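Local coordinates for Polyphosphate:AMP phosphotransferase (Pseudomonas aeruginosa PAO1, PDB 3CZP), which transfers phosphate from inorganic polyphosphate to AMP to make ADP, and less efficiently to GMP, with magnesium as cofactor, working as a homodimer of two-domain chains, at residues F107-W110 with Y111-M114; Y116-E120 with G121-E125. One frame throughout, in Å; residues are numbered along the deposited sequence.

Contact 1: F107-W110 with Y111-M114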
loop_
_atom_site.group_PDB
_atom_site.type_symbol
_atom_site.label_atom_id
_atom_site.label_comp_id
_atom_site.label_asym_id
_atom_site.label_seq_id
_atom_site.Cartn_x
_atom_site.Cartn_y
_atom_site.Cartn_z
ATOM N N PHE A 107 8.126 3.859 17.697
ATOM C CA PHE A 107 8.844 3.087 18.661
ATOM C C PHE A 107 9.640 2.020 17.864
ATOM O O PHE A 107 9.410 1.779 16.639
ATOM C CB PHE A 107 7.898 2.314 19.595
ATOM C CG PHE A 107 7.098 3.156 20.589
ATOM C CD1 PHE A 107 7.525 3.313 21.896
ATOM C CD2 PHE A 107 5.853 3.627 20.255
ATOM C CE1 PHE A 107 6.756 4.051 22.818
ATOM C CE2 PHE A 107 5.084 4.334 21.159
ATOM C CZ PHE A 107 5.547 4.536 22.463
ATOM N N GLY A 108 10.537 1.339 18.546
ATOM C CA GLY A 108 11.296 0.223 17.913
ATOM C C GLY A 108 11.843 0.601 16.547
ATOM O O GLY A 108 11.762 -0.206 15.596
ATOM N N ASN A 109 12.406 1.810 16.431
ATOM C CA ASN A 109 12.745 2.352 15.139
ATOM C C ASN A 109 14.185 1.850 14.788
ATOM O O ASN A 109 14.680 0.904 15.381
ATOM C CB ASN A 109 12.597 3.879 15.199
ATOM C CG ASN A 109 13.341 4.474 16.390
ATOM O OD1 ASN A 109 14.541 4.216 16.588
ATOM N ND2 ASN A 109 12.640 5.204 17.197
ATOM N N TRP A 110 14.848 2.491 13.860
ATOM C CA TRP A 110 16.191 2.064 13.463
ATOM C C TRP A 110 17.237 2.128 14.624
ATOM O O TRP A 110 18.077 1.268 14.741
ATOM C CB TRP A 110 16.604 2.848 12.214
ATOM C CG TRP A 110 16.256 4.290 12.169
ATOM C CD1 TRP A 110 17.040 5.313 12.545
ATOM C CD2 TRP A 110 15.017 4.875 11.707
ATOM N NE1 TRP A 110 16.409 6.497 12.322
ATOM C CE2 TRP A 110 15.155 6.266 11.823
ATOM C CE3 TRP A 110 13.808 4.358 11.207
ATOM C CZ2 TRP A 110 14.152 7.155 11.420
ATOM C CZ3 TRP A 110 12.797 5.242 10.845
ATOM C CH2 TRP A 110 12.981 6.620 10.964
ATOM N N TYR A 111 17.125 3.088 15.524
ATOM C CA TYR A 111 17.973 3.182 16.710
ATOM C C TYR A 111 17.826 2.051 17.697
ATOM O O TYR A 111 18.832 1.509 18.159
ATOM C CB TYR A 111 17.745 4.510 17.400
ATOM C CG TYR A 111 18.120 5.659 16.534
ATOM C CD1 TYR A 111 19.448 5.841 16.142
ATOM C CD2 TYR A 111 17.188 6.538 16.071
ATOM C CE1 TYR A 111 19.828 6.874 15.331
ATOM C CE2 TYR A 111 17.554 7.571 15.249
ATOM C CZ TYR A 111 18.907 7.762 14.912
ATOM O OH TYR A 111 19.298 8.821 14.076
ATOM N N SER A 112 16.598 1.665 18.009
ATOM C CA SER A 112 16.346 0.514 18.872
ATOM C C SER A 112 16.979 -0.707 18.238
ATOM O O SER A 112 17.627 -1.483 18.895
ATOM C CB SER A 112 14.852 0.251 19.087
ATOM O OG SER A 112 14.125 1.458 19.206
ATOM N N GLN A 113 16.773 -0.885 16.942
ATOM C CA GLN A 113 17.363 -2.010 16.245
ATOM C C GLN A 113 18.887 -2.083 16.390
ATOM O O GLN A 113 19.404 -3.110 16.866
ATOM C CB GLN A 113 16.958 -1.984 14.770
ATOM C CG GLN A 113 15.437 -2.223 14.515
ATOM C CD GLN A 113 15.139 -2.423 13.047
ATOM O OE1 GLN A 113 15.816 -1.852 12.191
ATOM N NE2 GLN A 113 14.093 -3.206 12.745
HETATM N N MSE A 114 19.605 -1.010 16.021
HETATM C CA MSE A 114 21.096 -0.991 16.107
HETATM C C MSE A 114 21.685 -1.072 17.553
HETATM O O MSE A 114 22.665 -1.761 17.780
HETATM C CB MSE A 114 21.652 0.203 15.310
HETATM C CG MSE A 114 21.644 1.503 15.996
HETATM SE SE MSE A 114 22.249 2.995 14.933
HETATM C CE MSE A 114 20.810 3.125 13.533
HETATM O O HOH W 1 11.519 2.721 21.126
#
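Asn109 and Ser112 form the capping box that starts helix 110-119. Asn109, at the N-cap, has CG lodged between its own N and carbonyl carbon (chi1 51°), which turns OD1 back to the first-turn amide Tyr111 N at 3.0 Å; the bond is bent and weak. Ser112 OG in turn accepts weakly from Asn109 N at 3.3 Å, and a water accepts from Gly108 N and lies in a weak bond with Ser112 OG. A short polar side chain fits both places, since each must fold back on the backbone. Gly108, with positive phi, makes the turn out of the strand and lays its CA against Ser112 OG.

The regular helix bonds begin here: Gln113 N donates to Asn109 O at 3.2 Å and Met114 N to Trp110 O at 3.0 Å, both nearly straight.

Among the aromatic groups, Trp110 and Tyr111 run side by side. Trp110 CD1 lies over one face of the Tyr111 ring, 3.6 Å from Tyr111 CE2, with the two planes inclined obliquely at 48°. Both polar ends, Trp110 NE1 and Tyr111 OH, converge on Glu139 OE2, so one carboxylate oxygen ties the polar ends of both rings together; Tyr111 OH also bonds to Lys151 NZ. Met114, a selenomethionine, bends its CE back toward Trp110 O and the indole rim.

The cap follows strand 103-107 and lies against strand 44-50; Asn109 ND2 bonds to Asn49 OD1 on strand 44-50 and to Phe106 O on strand 103-107. Trp110, Tyr111 and Met114 pack on helix 125-144, while Tyr111 and Met114 also reach helix 186-203.

Contact 2: Y116-E120 with G121-E125; sequences YARVE and GHIKE
The imidazole of His122 has Glu120 CB over one face, a CH-pi contact 3.7 Å from the ring centroid, and turns an edge toward the face of Tyr116. That aromatic pair is an offset edge-to-face one, with planes at 77° and His122 CE1 3.9 Å from Tyr116 CE2. Tyr116 reaches it because its CG lies anti to the backbone N (chi1 169°); Glu120 CG covers part of a face of the phenol, so the methylenes of one glutamate touch both rings. The guanidinium of Arg118 lies flat over the backbone that leads into the next helix, with Lys124 C and Glu125 N over one face. A water accepts from Arg118 NH2 and donates to Glu125 OE1, joining opposite charges whose atoms stay 5.2 Å apart.

Backbone bonds end the helix in a Schellman motif. Gly121, at positive phi, suits the reversal because it has no CB to collide with Glu120 O. Its N donates to Arg118 O at 2.9 Å from well above the carbonyl plane, while His122 N reaches Ala117 O at 2.7 Å. Ile123 N adds a weak bond to the same oxygen. Beyond the turn, Ile123 CG1 meets Ala117 CB at 3.8 Å, an apolar contact in which the small alanine lets the branched chain close on the helix.

The turn lies at the protein surface and joins helix 110-119 to helix 125-144. On its helical side, Arg118 and Val119 rest on helix 186-203, and Tyr116, Val119 and Glu120 touch Leu181 in the loop before helix 186-203.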
loop_
_atom_site.group_PDB
_atom_site.type_symbol
_atom_site.label_atom_id
_atom_site.label_comp_id
_atom_site.label_asym_id
_atom_site.label_seq_id
_atom_site.Cartn_x
_atom_site.Cartn_y
_atom_site.Cartn_z
ATOM N N TYR A 116 20.064 -2.412 20.269
ATOM C CA TYR A 116 19.810 -3.782 20.749
ATOM C C TYR A 116 20.820 -4.761 20.142
ATOM O O TYR A 116 21.404 -5.591 20.848
ATOM C CB TYR A 116 18.368 -4.161 20.456
ATOM C CG TYR A 116 18.054 -5.622 20.666
ATOM C CD1 TYR A 116 17.833 -6.148 21.956
ATOM C CD2 TYR A 116 18.012 -6.509 19.569
ATOM C CE1 TYR A 116 17.551 -7.519 22.132
ATOM C CE2 TYR A 116 17.750 -7.879 19.737
ATOM C CZ TYR A 116 17.518 -8.374 21.011
ATOM O OH TYR A 116 17.220 -9.712 21.153
ATOM N N ALA A 117 21.044 -4.640 18.843
ATOM C CA ALA A 117 21.913 -5.550 18.114
ATOM C C ALA A 117 23.365 -5.543 18.681
ATOM O O ALA A 117 23.990 -6.616 18.957
ATOM C CB ALA A 117 21.872 -5.217 16.564
ATOM N N ARG A 118 23.831 -4.348 19.009
ATOM C CA ARG A 118 25.200 -4.147 19.532
ATOM C C ARG A 118 25.298 -4.580 20.979
ATOM O O ARG A 118 26.185 -5.358 21.328
ATOM C CB ARG A 118 25.610 -2.706 19.322
ATOM C CG ARG A 118 27.041 -2.369 19.544
ATOM C CD ARG A 118 27.879 -3.099 18.588
ATOM N NE ARG A 118 29.267 -2.972 18.855
ATOM C CZ ARG A 118 30.020 -3.912 19.426
ATOM N NH1 ARG A 118 29.484 -5.059 19.868
ATOM N NH2 ARG A 118 31.326 -3.669 19.572
ATOM N N VAL A 119 24.347 -4.151 21.810
ATOM C CA VAL A 119 24.360 -4.481 23.220
ATOM C C VAL A 119 24.302 -5.999 23.411
ATOM O O VAL A 119 24.963 -6.536 24.274
ATOM C CB VAL A 119 23.214 -3.793 24.007
ATOM C CG1 VAL A 119 23.074 -4.406 25.426
ATOM C CG2 VAL A 119 23.443 -2.230 24.060
ATOM N N GLU A 120 23.576 -6.687 22.534
ATOM C CA GLU A 120 23.444 -8.142 22.575
ATOM C C GLU A 120 24.561 -8.910 21.875
ATOM O O GLU A 120 24.622 -10.139 21.951
ATOM C CB GLU A 120 22.112 -8.523 21.964
ATOM C CG GLU A 120 20.935 -8.148 22.841
ATOM C CD GLU A 120 20.845 -9.065 24.051
ATOM O OE1 GLU A 120 20.368 -10.210 23.921
ATOM O OE2 GLU A 120 21.281 -8.662 25.139
ATOM N N GLY A 121 25.443 -8.190 21.202
ATOM C CA GLY A 121 26.540 -8.818 20.485
ATOM C C GLY A 121 26.176 -9.445 19.157
ATOM O O GLY A 121 26.956 -10.227 18.617
ATOM N N HIS A 122 25.029 -9.080 18.594
ATOM C CA HIS A 122 24.654 -9.580 17.281
ATOM C C HIS A 122 25.467 -8.950 16.153
ATOM O O HIS A 122 25.713 -9.606 15.174
ATOM C CB HIS A 122 23.182 -9.407 17.026
ATOM C CG HIS A 122 22.340 -10.082 18.057
ATOM N ND1 HIS A 122 21.026 -9.750 18.285
ATOM C CD2 HIS A 122 22.647 -11.056 18.950
ATOM C CE1 HIS A 122 20.562 -10.490 19.281
ATOM N NE2 HIS A 122 21.526 -11.285 19.704
ATOM N N ILE A 123 25.872 -7.690 16.294
ATOM C CA ILE A 123 26.677 -7.009 15.287
ATOM C C ILE A 123 27.953 -6.460 15.922
ATOM O O ILE A 123 28.008 -6.208 17.120
ATOM C CB ILE A 123 25.919 -5.865 14.571
ATOM C CG1 ILE A 123 25.473 -4.731 15.544
ATOM C CG2 ILE A 123 24.715 -6.389 13.757
ATOM C CD1 ILE A 123 24.867 -3.546 14.815
ATOM N N LYS A 124 28.972 -6.274 15.096
ATOM C CA LYS A 124 30.279 -5.787 15.531
ATOM C C LYS A 124 30.293 -4.260 15.526
ATOM O O LYS A 124 29.420 -3.657 14.916
ATOM C CB LYS A 124 31.372 -6.300 14.587
ATOM C CG LYS A 124 31.576 -7.787 14.584
ATOM C CD LYS A 124 32.529 -8.131 13.453
ATOM C CE LYS A 124 33.109 -9.533 13.579
ATOM N NZ LYS A 124 34.194 -9.791 12.522
ATOM N N GLU A 125 31.314 -3.666 16.151
ATOM C CA GLU A 125 31.546 -2.209 16.136
ATOM C C GLU A 125 31.425 -1.612 14.722
ATOM O O GLU A 125 30.664 -0.630 14.523
ATOM C CB GLU A 125 32.932 -1.866 16.730
ATOM C CG GLU A 125 33.386 -0.343 16.537
ATOM C CD GLU A 125 34.840 -0.006 17.029
ATOM O OE1 GLU A 125 35.219 -0.465 18.131
ATOM O OE2 GLU A 125 35.591 0.728 16.288
HETATM O O HOH W 2 32.882 -1.034 20.152
#

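From the N terminus, the chain leaves strand 103-107 of the parallel sheet in the first PPK2 domain, enters helix 110-119 at contact 1, and quits it at contact 2 before helix 125-144. The two contacts are in series, neither nested nor crossed, and each closes a local turn: the first at the amino end of the helix, the second at its carboxyl end. Their centres lie about 13 Å apart, and they touch where Ile123 CD1 packs 4.1 Å from Met114 O. Contact 1 is buried beside the sheet, contact 2 lies at the surface, and both lean on helix 186-203.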